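Local coordinates for enoyl-CoA hydratase (PDB 3T3W), which probably catalyses the reversible addition of water across the double bond of 2-enoyl-CoA thioesters in lipid metabolism, at residues Leu35-Ala40 against Gly80-Gly85; Ala100-Arg105 against Thr254-Ala259; Tyr109-Arg114 against Val162-His167; Leu134-Trp137 against Leu141-Ala144. All coordinates share one frame; numbering follows the deposited sequence. Where two conformers were deposited one is given.

Contact 1 (Leu35-Ala40 against Gly80-Gly85); sequences LNRPEA and GHDLRG. With EDO (1,2-ethanediol), chain B.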
loop_
_atom_site.group_PDB
_atom_site.type_symbol
_atom_site.label_atom_id
_atom_site.label_comp_id
_atom_site.label_asym_id
_atom_site.label_seq_id
_atom_site.Cartn_x
_atom_site.Cartn_y
_atom_site.Cartn_z
ATOM N N LEU F 35 -13.972 -30.719 14.462
ATOM C CA LEU F 35 -12.942 -31.614 13.939
ATOM C C LEU F 35 -12.995 -32.903 14.728
ATOM O O LEU F 35 -12.769 -32.906 15.921
ATOM C CB LEU F 35 -11.560 -30.989 14.064
ATOM C CG LEU F 35 -11.362 -29.568 13.508
ATOM C CD1 LEU F 35 -9.892 -29.150 13.732
ATOM C CD2 LEU F 35 -11.787 -29.498 12.049
ATOM N N ASN F 36 -13.360 -33.995 14.060
ATOM C CA ASN F 36 -13.588 -35.275 14.726
ATOM C C ASN F 36 -12.661 -36.356 14.167
ATOM O O ASN F 36 -13.110 -37.410 13.704
ATOM C CB ASN F 36 -15.049 -35.689 14.605
ATOM C CG ASN F 36 -15.393 -36.855 15.501
ATOM O OD1 ASN F 36 -14.812 -37.010 16.563
ATOM N ND2 ASN F 36 -16.305 -37.722 15.040
ATOM N N ARG F 37 -11.362 -36.076 14.196
ATOM C CA ARG F 37 -10.333 -37.064 13.918
ATOM C C ARG F 37 -9.321 -37.154 15.073
ATOM O O ARG F 37 -8.094 -37.049 14.875
ATOM C CB ARG F 37 -9.636 -36.727 12.588
ATOM C CG ARG F 37 -8.926 -37.889 11.955
ATOM C CD ARG F 37 -8.064 -37.455 10.784
ATOM N NE ARG F 37 -7.374 -38.626 10.231
ATOM C CZ ARG F 37 -6.393 -38.552 9.343
ATOM N NH1 ARG F 37 -5.967 -37.391 8.935
ATOM N NH2 ARG F 37 -5.827 -39.649 8.874
ATOM N N PRO F 38 -9.812 -37.399 16.300
ATOM C CA PRO F 38 -8.915 -37.317 17.463
ATOM C C PRO F 38 -7.871 -38.442 17.491
ATOM O O PRO F 38 -6.765 -38.286 18.061
ATOM C CB PRO F 38 -9.865 -37.484 18.633
ATOM C CG PRO F 38 -11.045 -38.266 18.081
ATOM C CD PRO F 38 -11.206 -37.652 16.717
ATOM N N GLU F 39 -8.214 -39.558 16.879
ATOM C CA GLU F 39 -7.236 -40.654 16.744
ATOM C C GLU F 39 -5.930 -40.233 16.034
ATOM O O GLU F 39 -4.897 -40.906 16.177
ATOM C CB GLU F 39 -7.878 -41.874 16.068
ATOM C CG GLU F 39 -8.202 -41.713 14.564
ATOM C CD GLU F 39 -9.538 -41.002 14.229
ATOM O OE1 GLU F 39 -10.199 -40.325 15.077
ATOM O OE2 GLU F 39 -9.926 -41.127 13.044
ATOM N N ALA F 40 -5.984 -39.183 15.212
ATOM C CA ALA F 40 -4.821 -38.653 14.521
ATOM C C ALA F 40 -4.488 -37.230 15.000
ATOM O O ALA F 40 -3.808 -36.480 14.305
ATOM C CB ALA F 40 -5.059 -38.662 13.002
ATOM N N GLY F 80 -1.771 -30.458 12.606
ATOM C CA GLY F 80 -1.411 -29.877 11.289
ATOM C C GLY F 80 -1.729 -30.773 10.110
ATOM O O GLY F 80 -2.611 -31.637 10.183
ATOM N N HIS F 81 -0.995 -30.583 9.024
ATOM C CA HIS F 81 -1.274 -31.305 7.790
ATOM C C HIS F 81 -0.755 -32.724 7.874
ATOM O O HIS F 81 0.335 -32.964 8.395
ATOM C CB HIS F 81 -0.619 -30.609 6.613
ATOM C CG HIS F 81 -1.140 -29.207 6.371
ATOM N ND1 HIS F 81 -0.357 -28.194 5.875
ATOM C CD2 HIS F 81 -2.398 -28.664 6.606
ATOM C CE1 HIS F 81 -1.120 -27.065 5.787
ATOM N NE2 HIS F 81 -2.357 -27.345 6.252
ATOM N N ASP F 82 -1.525 -33.661 7.359
ATOM C CA ASP F 82 -1.227 -35.101 7.478
ATOM C C ASP F 82 -0.130 -35.402 6.456
ATOM O O ASP F 82 -0.295 -35.125 5.281
ATOM C CB ASP F 82 -2.543 -35.877 7.226
ATOM C CG ASP F 82 -2.445 -37.371 7.426
ATOM O OD1 ASP F 82 -1.339 -37.940 7.474
ATOM O OD2 ASP F 82 -3.522 -37.996 7.496
ATOM N N LEU F 83 1.026 -35.865 6.939
ATOM C CA LEU F 83 2.178 -36.188 6.080
ATOM C C LEU F 83 1.916 -37.427 5.215
ATOM O O LEU F 83 2.249 -37.452 4.037
ATOM C CB LEU F 83 3.424 -36.425 6.950
ATOM N N ARG F 84 1.320 -38.451 5.819
ATOM C CA ARG F 84 0.936 -39.674 5.106
ATOM C C ARG F 84 -0.503 -39.518 4.644
ATOM O O ARG F 84 -1.412 -40.151 5.188
ATOM C CB ARG F 84 1.087 -40.896 6.013
ATOM N N GLY F 85 -0.702 -38.639 3.660
ATOM C CA GLY F 85 -2.028 -38.353 3.080
ATOM C C GLY F 85 -1.876 -37.428 1.875
ATOM O O GLY F 85 -2.482 -37.637 0.816
HETATM C C1 EDO B . -6.862 -42.449 7.237
HETATM O O1 EDO B . -6.216 -42.331 8.506
HETATM C C2 EDO B . -8.323 -42.868 7.401
HETATM O O2 EDO B . -9.029 -41.963 8.282
#
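R37 and D82 reach for each other across the gap between two surface loops, and this one salt bridge is the whole of the contact. From CB the arginine runs almost straight: chi1 of -159° turns CG away from the backbone N, and CD and NE continue the line, the full length being needed to span the gap. On the way the side chain lies against N45 and L48, the latter on helix 46-61. At the tip the two terminal nitrogens share a single oxygen. NH1 comes to D82 OD2 at 2.9 Å, from the anti side and tilted out of the carboxylate plane, while NH2 lies 3.2 Å from the same OD2, nearly in line with its C-O bond; both arrive from one face of the carboxylate. Because both nitrogens go to OD2 and the planes are 42° apart, this is not the flat, two-oxygen pairing of the classic arginine-carboxylate bridge. The loops concerned follow strands 30-35 and 67-72, parallel neighbours in the sheet of the crotonase fold; in relatives the loop holding G80 and H81 helps to form the oxyanion hole, and the same is probable here. A small residue suits position 40, because A40 CB sits 3.6 Å above the guanidinium plane, offset toward the rim. NH1 has a further acceptor in A43 O. NH2 also donates to O1 of 1,2-ethanediol at 2.7 Å, a molecule probably left from crystallisation and held as well by Y21 OH. D82 is steadied through its backbone, hydrogen-bonded to Q44.

Contact 2 (Ala100-Arg105 against Thr254-Ala259); sequences AHESRR and TGHGNA. With ZN (zinc ion), chain T.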
loop_
_atom_site.group_PDB
_atom_site.type_symbol
_atom_site.label_atom_id
_atom_site.label_comp_id
_atom_site.label_asym_id
_atom_site.label_seq_id
_atom_site.Cartn_x
_atom_site.Cartn_y
_atom_site.Cartn_z
ATOM N N ALA F 100 -0.334 -26.197 -7.127
ATOM C CA ALA F 100 -1.735 -26.233 -7.441
ATOM C C ALA F 100 -2.530 -26.765 -6.257
ATOM O O ALA F 100 -3.566 -26.183 -5.878
ATOM C CB ALA F 100 -1.984 -27.111 -8.674
ATOM N N HIS F 101 -2.110 -27.892 -5.683
ATOM C CA HIS F 101 -2.920 -28.494 -4.631
ATOM C C HIS F 101 -2.906 -27.659 -3.349
ATOM O O HIS F 101 -3.945 -27.503 -2.678
ATOM C CB HIS F 101 -2.462 -29.922 -4.418
ATOM C CG HIS F 101 -3.026 -30.883 -5.431
ATOM N ND1 HIS F 101 -2.391 -31.183 -6.592
ATOM C CD2 HIS F 101 -4.244 -31.545 -5.471
ATOM C CE1 HIS F 101 -3.168 -32.043 -7.309
ATOM N NE2 HIS F 101 -4.275 -32.270 -6.623
ATOM N N GLU F 102 -1.763 -27.097 -3.000
ATOM C CA GLU F 102 -1.687 -26.278 -1.787
ATOM C C GLU F 102 -2.428 -24.959 -2.007
ATOM O O GLU F 102 -3.035 -24.414 -1.063
ATOM C CB GLU F 102 -0.228 -26.007 -1.411
ATOM C CG GLU F 102 0.526 -27.262 -0.940
ATOM C CD GLU F 102 1.727 -26.960 -0.050
ATOM O OE1 GLU F 102 2.140 -27.908 0.704
ATOM O OE2 GLU F 102 2.253 -25.813 -0.071
ATOM N N SER F 103 -2.413 -24.438 -3.230
ATOM C CA SER F 103 -3.117 -23.179 -3.470
ATOM C C SER F 103 -4.621 -23.337 -3.233
ATOM O O SER F 103 -5.284 -22.386 -2.802
ATOM C CB SER F 103 -2.809 -22.526 -4.827
ATOM O OG SER F 103 -3.394 -23.236 -5.868
ATOM N N ARG F 104 -5.152 -24.516 -3.503
ATOM C CA ARG F 104 -6.565 -24.786 -3.331
ATOM C C ARG F 104 -6.897 -25.088 -1.869
ATOM O O ARG F 104 -7.655 -24.359 -1.205
ATOM C CB ARG F 104 -6.988 -25.956 -4.233
ATOM C CG ARG F 104 -8.458 -26.344 -4.089
ATOM C CD ARG F 104 -8.781 -27.662 -4.795
ATOM N NE ARG F 104 -10.089 -28.179 -4.359
ATOM C CZ ARG F 104 -10.554 -29.398 -4.622
ATOM N NH1 ARG F 104 -9.816 -30.259 -5.331
ATOM N NH2 ARG F 104 -11.763 -29.765 -4.182
ATOM N N ARG F 105 -6.335 -26.150 -1.325
ATOM C CA ARG F 105 -6.841 -26.608 -0.007
ATOM C C ARG F 105 -6.248 -25.902 1.215
ATOM O O ARG F 105 -6.827 -25.967 2.298
ATOM C CB ARG F 105 -6.658 -28.106 0.146
ATOM C CG ARG F 105 -7.515 -28.882 -0.830
ATOM C CD ARG F 105 -7.473 -30.357 -0.446
ATOM N NE ARG F 105 -8.456 -31.164 -1.143
ATOM C CZ ARG F 105 -8.251 -31.847 -2.258
ATOM N NH1 ARG F 105 -7.074 -31.798 -2.883
ATOM N NH2 ARG F 105 -9.233 -32.631 -2.730
ATOM N N THR F 254 8.875 -21.544 -2.714
ATOM C CA THR F 254 10.319 -21.658 -2.996
ATOM C C THR F 254 10.967 -22.663 -2.020
ATOM O O THR F 254 12.026 -23.241 -2.336
ATOM C CB THR F 254 11.109 -20.318 -2.946
ATOM O OG1 THR F 254 11.159 -19.804 -1.591
ATOM C CG2 THR F 254 10.491 -19.308 -3.926
ATOM N N GLY F 255 10.367 -22.841 -0.841
ATOM C CA GLY F 255 10.857 -23.854 0.118
ATOM C C GLY F 255 10.676 -25.234 -0.413
ATOM O O GLY F 255 11.601 -26.090 -0.403
ATOM N N HIS F 256 9.480 -25.472 -0.923
ATOM C CA HIS F 256 9.212 -26.748 -1.569
ATOM C C HIS F 256 10.117 -26.968 -2.748
ATOM O O HIS F 256 10.618 -28.088 -2.941
ATOM C CB HIS F 256 7.775 -26.879 -2.051
ATOM C CG HIS F 256 6.778 -27.050 -0.948
ATOM N ND1 HIS F 256 6.861 -28.083 -0.052
ATOM C CD2 HIS F 256 5.677 -26.306 -0.581
ATOM C CE1 HIS F 256 5.835 -27.997 0.805
ATOM N NE2 HIS F 256 5.100 -26.929 0.488
ATOM N N GLY F 257 10.307 -25.928 -3.563
ATOM C CA GLY F 257 11.187 -26.008 -4.711
ATOM C C GLY F 257 12.599 -26.379 -4.312
ATOM O O GLY F 257 13.257 -27.250 -4.923
ATOM N N ASN F 258 13.079 -25.769 -3.249
ATOM C CA ASN F 258 14.415 -26.114 -2.810
ATOM C C ASN F 258 14.526 -27.526 -2.236
ATOM O O ASN F 258 15.495 -28.266 -2.529
ATOM C CB ASN F 258 14.928 -25.127 -1.786
ATOM C CG ASN F 258 16.392 -25.330 -1.474
ATOM O OD1 ASN F 258 17.214 -25.274 -2.362
ATOM N ND2 ASN F 258 16.716 -25.562 -0.198
ATOM N N ALA F 259 13.559 -27.924 -1.430
ATOM C CA ALA F 259 13.560 -29.270 -0.803
ATOM C C ALA F 259 13.560 -30.343 -1.878
ATOM O O ALA F 259 14.298 -31.346 -1.786
ATOM C CB ALA F 259 12.348 -29.430 0.101
HETATM ZN ZN ZN T . 3.417 -26.342 1.616
HETATM O O HOH W 1 4.114 -27.315 3.357
#
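E102 and H256 meet head on at a zinc ion, each reaching out from its own helix. The tight part of the contact is confined to the metal. The glutamate grips it with both oxygens, OE1 at 2.2 Å and OE2 at 2.1 Å from the zinc, and the histidine adds NE2 at 2.1 Å from the same ion. The carboxylate and imidazole planes stand 75° apart. E102 OE2 comes within 3.1 Å of H256 NE2, but this closeness is that of two ligands on one metal rather than a hydrogen bond. Second-shell bonds fix the rotation of both groups: Q253 NE2 donates to E102 OE2, and H256 ND1 is paired with P266 O, which leaves NE2 to face the zinc.

Around this point the contact is loose. The helix backbones keep well apart, with 10.9 Å between the CA atoms of E102 and H256, so glutamate's long, extended chain is what carries its charge to the metal. H101 and R104 lie on the exposed side of their helix, and on the zinc itself a water occupies one position at 2.1 Å. H252, one helical turn before H256, and E163 supply the remaining ligands, completing a six-donor zinc site of two glutamates, two histidines and water, its histidines spaced four residues apart along one helix in the HxxxH pattern.

Contact 3 (Tyr109-Arg114 against Val162-His167); sequences YSLRWR and VEYHGH. With ZN (zinc ion), chain T.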
loop_
_atom_site.group_PDB
_atom_site.type_symbol
_atom_site.label_atom_id
_atom_site.label_comp_id
_atom_site.label_asym_id
_atom_site.label_seq_id
_atom_site.Cartn_x
_atom_site.Cartn_y
_atom_site.Cartn_z
ATOM N N TYR F 109 -8.923 -22.153 0.571
ATOM C CA TYR F 109 -9.891 -22.546 1.586
ATOM C C TYR F 109 -9.819 -21.610 2.775
ATOM O O TYR F 109 -10.831 -21.136 3.237
ATOM C CB TYR F 109 -9.620 -23.967 2.049
ATOM C CG TYR F 109 -10.172 -25.102 1.177
ATOM C CD1 TYR F 109 -10.699 -24.888 -0.097
ATOM C CD2 TYR F 109 -10.115 -26.424 1.636
ATOM C CE1 TYR F 109 -11.171 -25.949 -0.885
ATOM C CE2 TYR F 109 -10.594 -27.486 0.847
ATOM C CZ TYR F 109 -11.107 -27.255 -0.400
ATOM O OH TYR F 109 -11.564 -28.330 -1.198
ATOM N N SER F 110 -8.615 -21.361 3.271
ATOM C CA SER F 110 -8.450 -20.563 4.484
ATOM C C SER F 110 -8.929 -19.120 4.225
ATOM O O SER F 110 -9.594 -18.527 5.080
ATOM C CB SER F 110 -7.021 -20.614 5.007
ATOM O OG SER F 110 -6.703 -21.851 5.631
ATOM N N LEU F 111 -8.623 -18.560 3.052
ATOM C CA LEU F 111 -9.138 -17.227 2.711
ATOM C C LEU F 111 -10.665 -17.187 2.586
ATOM O O LEU F 111 -11.298 -16.246 3.058
ATOM C CB LEU F 111 -8.452 -16.680 1.445
ATOM C CG LEU F 111 -7.066 -16.095 1.680
ATOM C CD1 LEU F 111 -6.393 -15.839 0.313
ATOM C CD2 LEU F 111 -7.116 -14.798 2.510
ATOM N N ARG F 112 -11.255 -18.225 2.009
ATOM C CA ARG F 112 -12.676 -18.299 1.891
ATOM C C ARG F 112 -13.328 -18.307 3.275
ATOM O O ARG F 112 -14.295 -17.565 3.509
ATOM C CB ARG F 112 -13.092 -19.563 1.126
ATOM C CG ARG F 112 -14.583 -19.661 1.070
ATOM C CD ARG F 112 -15.055 -20.431 -0.112
ATOM N NE ARG F 112 -14.577 -21.792 -0.217
ATOM C CZ ARG F 112 -13.789 -22.245 -1.194
ATOM N NH1 ARG F 112 -13.494 -23.538 -1.273
ATOM N NH2 ARG F 112 -13.280 -21.418 -2.100
ATOM N N TRP F 113 -12.778 -19.072 4.214
ATOM C CA TRP F 113 -13.356 -19.088 5.577
ATOM C C TRP F 113 -13.227 -17.728 6.266
ATOM O O TRP F 113 -14.173 -17.249 6.931
ATOM C CB TRP F 113 -12.683 -20.150 6.409
ATOM C CG TRP F 113 -12.727 -21.505 5.768
ATOM C CD1 TRP F 113 -13.646 -22.007 4.845
ATOM C CD2 TRP F 113 -11.756 -22.573 5.976
ATOM N NE1 TRP F 113 -13.304 -23.309 4.478
ATOM C CE2 TRP F 113 -12.183 -23.699 5.149
ATOM C CE3 TRP F 113 -10.605 -22.687 6.745
ATOM C CZ2 TRP F 113 -11.454 -24.886 5.092
ATOM C CZ3 TRP F 113 -9.883 -23.879 6.688
ATOM C CH2 TRP F 113 -10.309 -24.959 5.878
ATOM N N ARG F 114 -12.061 -17.113 6.106
ATOM C CA ARG F 114 -11.795 -15.785 6.609
ATOM C C ARG F 114 -12.891 -14.803 6.202
ATOM O O ARG F 114 -13.270 -13.928 7.006
ATOM C CB ARG F 114 -10.404 -15.313 6.149
ATOM C CG ARG F 114 -9.940 -13.975 6.709
ATOM C CD ARG F 114 -10.178 -12.835 5.730
ATOM N NE ARG F 114 -9.465 -11.624 6.166
ATOM C CZ ARG F 114 -9.473 -10.471 5.494
ATOM N NH1 ARG F 114 -10.194 -10.353 4.369
ATOM N NH2 ARG F 114 -8.755 -9.449 5.971
ATOM N N VAL F 162 4.210 -21.805 7.416
ATOM C CA VAL F 162 3.093 -22.420 6.646
ATOM C C VAL F 162 2.566 -21.492 5.546
ATOM O O VAL F 162 2.973 -20.301 5.412
ATOM C CB VAL F 162 1.950 -22.867 7.579
ATOM C CG1 VAL F 162 2.445 -24.014 8.503
ATOM C CG2 VAL F 162 1.423 -21.678 8.404
ATOM N N GLU F 163 1.636 -22.050 4.765
ATOM C CA GLU F 163 1.233 -21.470 3.480
ATOM C C GLU F 163 0.466 -20.166 3.583
ATOM O O GLU F 163 0.457 -19.379 2.623
ATOM C CB GLU F 163 0.315 -22.490 2.777
ATOM C CG GLU F 163 1.017 -23.753 2.280
ATOM C CD GLU F 163 1.244 -24.879 3.312
ATOM O OE1 GLU F 163 0.966 -24.692 4.519
ATOM O OE2 GLU F 163 1.763 -25.946 2.887
ATOM N N TYR F 164 -0.193 -19.939 4.715
ATOM C CA TYR F 164 -1.052 -18.791 4.976
ATOM C C TYR F 164 -0.354 -18.036 6.098
ATOM O O TYR F 164 -0.385 -18.450 7.278
ATOM C CB TYR F 164 -2.425 -19.282 5.415
ATOM C CG TYR F 164 -3.513 -18.264 5.733
ATOM C CD1 TYR F 164 -4.499 -17.965 4.804
ATOM C CD2 TYR F 164 -3.641 -17.697 6.995
ATOM C CE1 TYR F 164 -5.540 -17.074 5.088
ATOM C CE2 TYR F 164 -4.705 -16.848 7.310
ATOM C CZ TYR F 164 -5.666 -16.543 6.343
ATOM O OH TYR F 164 -6.742 -15.719 6.618
ATOM N N HIS F 165 0.333 -16.975 5.720
ATOM C CA HIS F 165 1.205 -16.264 6.642
ATOM C C HIS F 165 0.423 -15.264 7.491
ATOM O O HIS F 165 0.474 -14.059 7.284
ATOM C CB HIS F 165 2.382 -15.585 5.912
ATOM C CG HIS F 165 3.420 -15.032 6.857
ATOM N ND1 HIS F 165 4.459 -15.787 7.312
ATOM C CD2 HIS F 165 3.483 -13.824 7.541
ATOM C CE1 HIS F 165 5.168 -15.051 8.192
ATOM N NE2 HIS F 165 4.569 -13.863 8.338
ATOM N N GLY F 166 -0.247 -15.783 8.510
ATOM C CA GLY F 166 -0.882 -14.969 9.536
ATOM C C GLY F 166 0.123 -14.467 10.576
ATOM O O GLY F 166 -0.176 -13.555 11.333
ATOM N N HIS F 167 1.304 -15.100 10.627
ATOM C CA HIS F 167 2.200 -14.957 11.755
ATOM C C HIS F 167 2.483 -13.496 12.071
ATOM O O HIS F 167 2.402 -13.064 13.242
ATOM C CB HIS F 167 3.558 -15.654 11.521
ATOM C CG HIS F 167 3.462 -17.061 10.980
ATOM N ND1 HIS F 167 2.888 -17.351 9.764
ATOM C CD2 HIS F 167 3.951 -18.263 11.486
ATOM C CE1 HIS F 167 2.995 -18.678 9.536
ATOM N NE2 HIS F 167 3.665 -19.236 10.586
HETATM ZN ZN ZN T . 3.417 -26.342 1.616
HETATM O O HOH W 1 4.114 -27.315 3.357
#
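A chi1 of -179° swings the ring of Y164 away from its own backbone N and straight at helix 95-115, where S110, L111 and R114 receive it. The chain of R114 bends sharply at chi2 (-98°), which carries its guanidinium past the tyrosine to a salt bridge with D237 and leaves the aliphatic base to make the contact: CG lies 3.6 Å from Y164 OH. The guanidinium plane is inclined 69° to the ring. Nearer the root of the ring, S110 CB packs at 3.7 Å from Y164 CD1. Further out, L111 CD2 touches Y164 CE1 at 3.8 Å; both come in obliquely. A small serine suits the position closest to the tyrosine backbone, and its OG turns to the carbonyl of L134.

In the crotonase-like fold of this chain, the contact presses the loop that follows strand 149-151 against helix 95-115, at a buried point of it. F241 and L134 also touch the tyrosine, extending its apolar surroundings. The loop folds back tightly just beyond, in an inverse gamma turn centred on H165, with G166 N bonded to Y164 O at 2.9 Å. One residue before the tyrosine, E163 heads the other way, and its OE2 binds the zinc ion at 2.1 Å.

Contact 4 (Leu134-Trp137 against Leu141-Ala144); sequences LLCW and LIIA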
loop_
_atom_site.group_PDB
_atom_site.type_symbol
_atom_site.label_atom_id
_atom_site.label_comp_id
_atom_site.label_asym_id
_atom_site.label_seq_id
_atom_site.Cartn_x
_atom_site.Cartn_y
_atom_site.Cartn_z
ATOM N N LEU F 134 -3.952 -22.689 10.145
ATOM C CA LEU F 134 -4.803 -22.403 8.983
ATOM C C LEU F 134 -6.274 -22.658 9.262
ATOM O O LEU F 134 -7.126 -22.178 8.513
ATOM C CB LEU F 134 -4.355 -23.199 7.747
ATOM C CG LEU F 134 -3.321 -22.528 6.876
ATOM C CD1 LEU F 134 -2.013 -22.361 7.649
ATOM C CD2 LEU F 134 -3.086 -23.268 5.579
ATOM N N LEU F 135 -6.582 -23.346 10.365
ATOM C CA LEU F 135 -7.973 -23.569 10.742
ATOM C C LEU F 135 -8.482 -22.483 11.689
ATOM O O LEU F 135 -9.631 -22.083 11.558
ATOM C CB LEU F 135 -8.168 -24.937 11.362
ATOM C CG LEU F 135 -7.592 -26.138 10.559
ATOM C CD1 LEU F 135 -8.021 -27.471 11.213
ATOM C CD2 LEU F 135 -8.019 -26.081 9.075
ATOM N N CYS F 136 -7.666 -22.030 12.650
ATOM C CA CYS F 136 -8.127 -21.063 13.623
ATOM C C CYS F 136 -7.898 -19.616 13.177
ATOM O O CYS F 136 -8.751 -18.757 13.457
ATOM C CB CYS F 136 -7.526 -21.321 15.024
ATOM S SG CYS F 136 -5.743 -21.258 15.140
ATOM N N TRP F 137 -6.789 -19.301 12.507
ATOM C CA TRP F 137 -6.576 -17.902 12.089
ATOM C C TRP F 137 -7.688 -17.304 11.254
ATOM O O TRP F 137 -8.004 -16.119 11.442
ATOM C CB TRP F 137 -5.238 -17.703 11.387
ATOM C CG TRP F 137 -4.030 -17.637 12.273
ATOM C CD1 TRP F 137 -3.944 -17.235 13.583
ATOM C CD2 TRP F 137 -2.656 -17.880 11.851
ATOM N NE1 TRP F 137 -2.644 -17.246 14.032
ATOM C CE2 TRP F 137 -1.813 -17.620 13.022
ATOM C CE3 TRP F 137 -2.065 -18.284 10.668
ATOM C CZ2 TRP F 137 -0.447 -17.758 12.975
ATOM C CZ3 TRP F 137 -0.687 -18.430 10.645
ATOM C CH2 TRP F 137 0.101 -18.149 11.760
ATOM N N LEU F 141 -12.575 -14.599 16.080
ATOM C CA LEU F 141 -12.161 -14.627 17.471
ATOM C C LEU F 141 -11.578 -15.998 17.792
ATOM O O LEU F 141 -11.994 -17.029 17.204
ATOM C CB LEU F 141 -13.355 -14.388 18.386
ATOM C CG LEU F 141 -14.296 -13.223 18.035
ATOM C CD1 LEU F 141 -15.429 -13.102 19.087
ATOM C CD2 LEU F 141 -13.541 -11.891 17.959
ATOM N N ILE F 142 -10.587 -16.000 18.678
ATOM C CA ILE F 142 -10.016 -17.259 19.209
ATOM C C ILE F 142 -10.099 -17.298 20.738
ATOM O O ILE F 142 -9.646 -16.366 21.436
ATOM C CB ILE F 142 -8.581 -17.512 18.735
ATOM C CG1 ILE F 142 -8.481 -17.531 17.187
ATOM C CG2 ILE F 142 -8.070 -18.842 19.348
ATOM C CD1 ILE F 142 -7.051 -17.599 16.633
ATOM N N ILE F 143 -10.709 -18.374 21.257
ATOM C CA ILE F 143 -10.729 -18.651 22.698
ATOM C C ILE F 143 -9.812 -19.864 22.889
ATOM O O ILE F 143 -9.975 -20.867 22.197
ATOM C CB ILE F 143 -12.177 -18.948 23.182
ATOM C CG1 ILE F 143 -13.178 -17.817 22.757
ATOM C CG2 ILE F 143 -12.238 -19.191 24.722
ATOM C CD1 ILE F 143 -12.860 -16.421 23.241
ATOM N N ALA F 144 -8.826 -19.764 23.776
ATOM C CA ALA F 144 -7.868 -20.830 24.000
ATOM C C ALA F 144 -7.973 -21.364 25.420
ATOM O O ALA F 144 -8.092 -20.606 26.397
ATOM C CB ALA F 144 -6.437 -20.369 23.739
#
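A short helix, 133-136, running by a brief turn into strand 141-145 of the main sheet is the fold element here, and its two arms are pinned together where C136 and W137 rest on I142. I142 makes the contact on the strand side. Its CG1 branch lies anti to the carbonyl carbon (chi1 -57°) and continues extended, so that the terminal CD1 is pushed out from the strand toward C136 and W137. There CD1 meets the backbone first, at 3.8 Å from C136 O, and then the cysteine side chain, at 4.1 Å from C136 CB. The sulfur, C136 SG, stands 4.2 Å from I142 CD1. W137 joins more lightly: its CB leaves the backbone away from the strand, yet the ring brings CD1 to 4.4 Å from I142 CD1, at an oblique angle. The side-chain contacts are apolar and buried, CD1 resting also against the carbonyl oxygen, and no hydrogen bond runs across. The residue types fit: the branched isoleucine suits an extended strand and offers a long slim arm, whereas cysteine is compact enough for so close an approach, the CA atoms of C136 and I142 being 7.0 Å apart.

Beyond the isoleucine, W137 stacks edge-to-face with H167, and its backbone O accepts from R174 of a neighbouring subunit. C136 also packs on A122 and V124 of the adjoining strand 120-124, to which strand 141-145 is hydrogen-bonded, and helix 206-217 covers I143.

Overall arrangement
From the N terminus, contact 1 closes first, between the loops after strands 30-35 and 67-72, closing a loop that contains helix 46-61. Helix 95-115 then opens both contact 2 and contact 3. Contact 4 is the shortest closure, joining helix 133-136 to strand 141-145, and it falls entirely within the span of contact 3, which ends at 162-167; contact 2 encloses both and closes last, on helix 241-263. No two cross. The regions also touch one another: L35 meets L135, H81 lies beside E163, and W137 packs against Y164 O and G166 N. Contacts 2 and 3 share the zinc, so helix 95-115, the 162-167 loop and the C-terminal helix converge there.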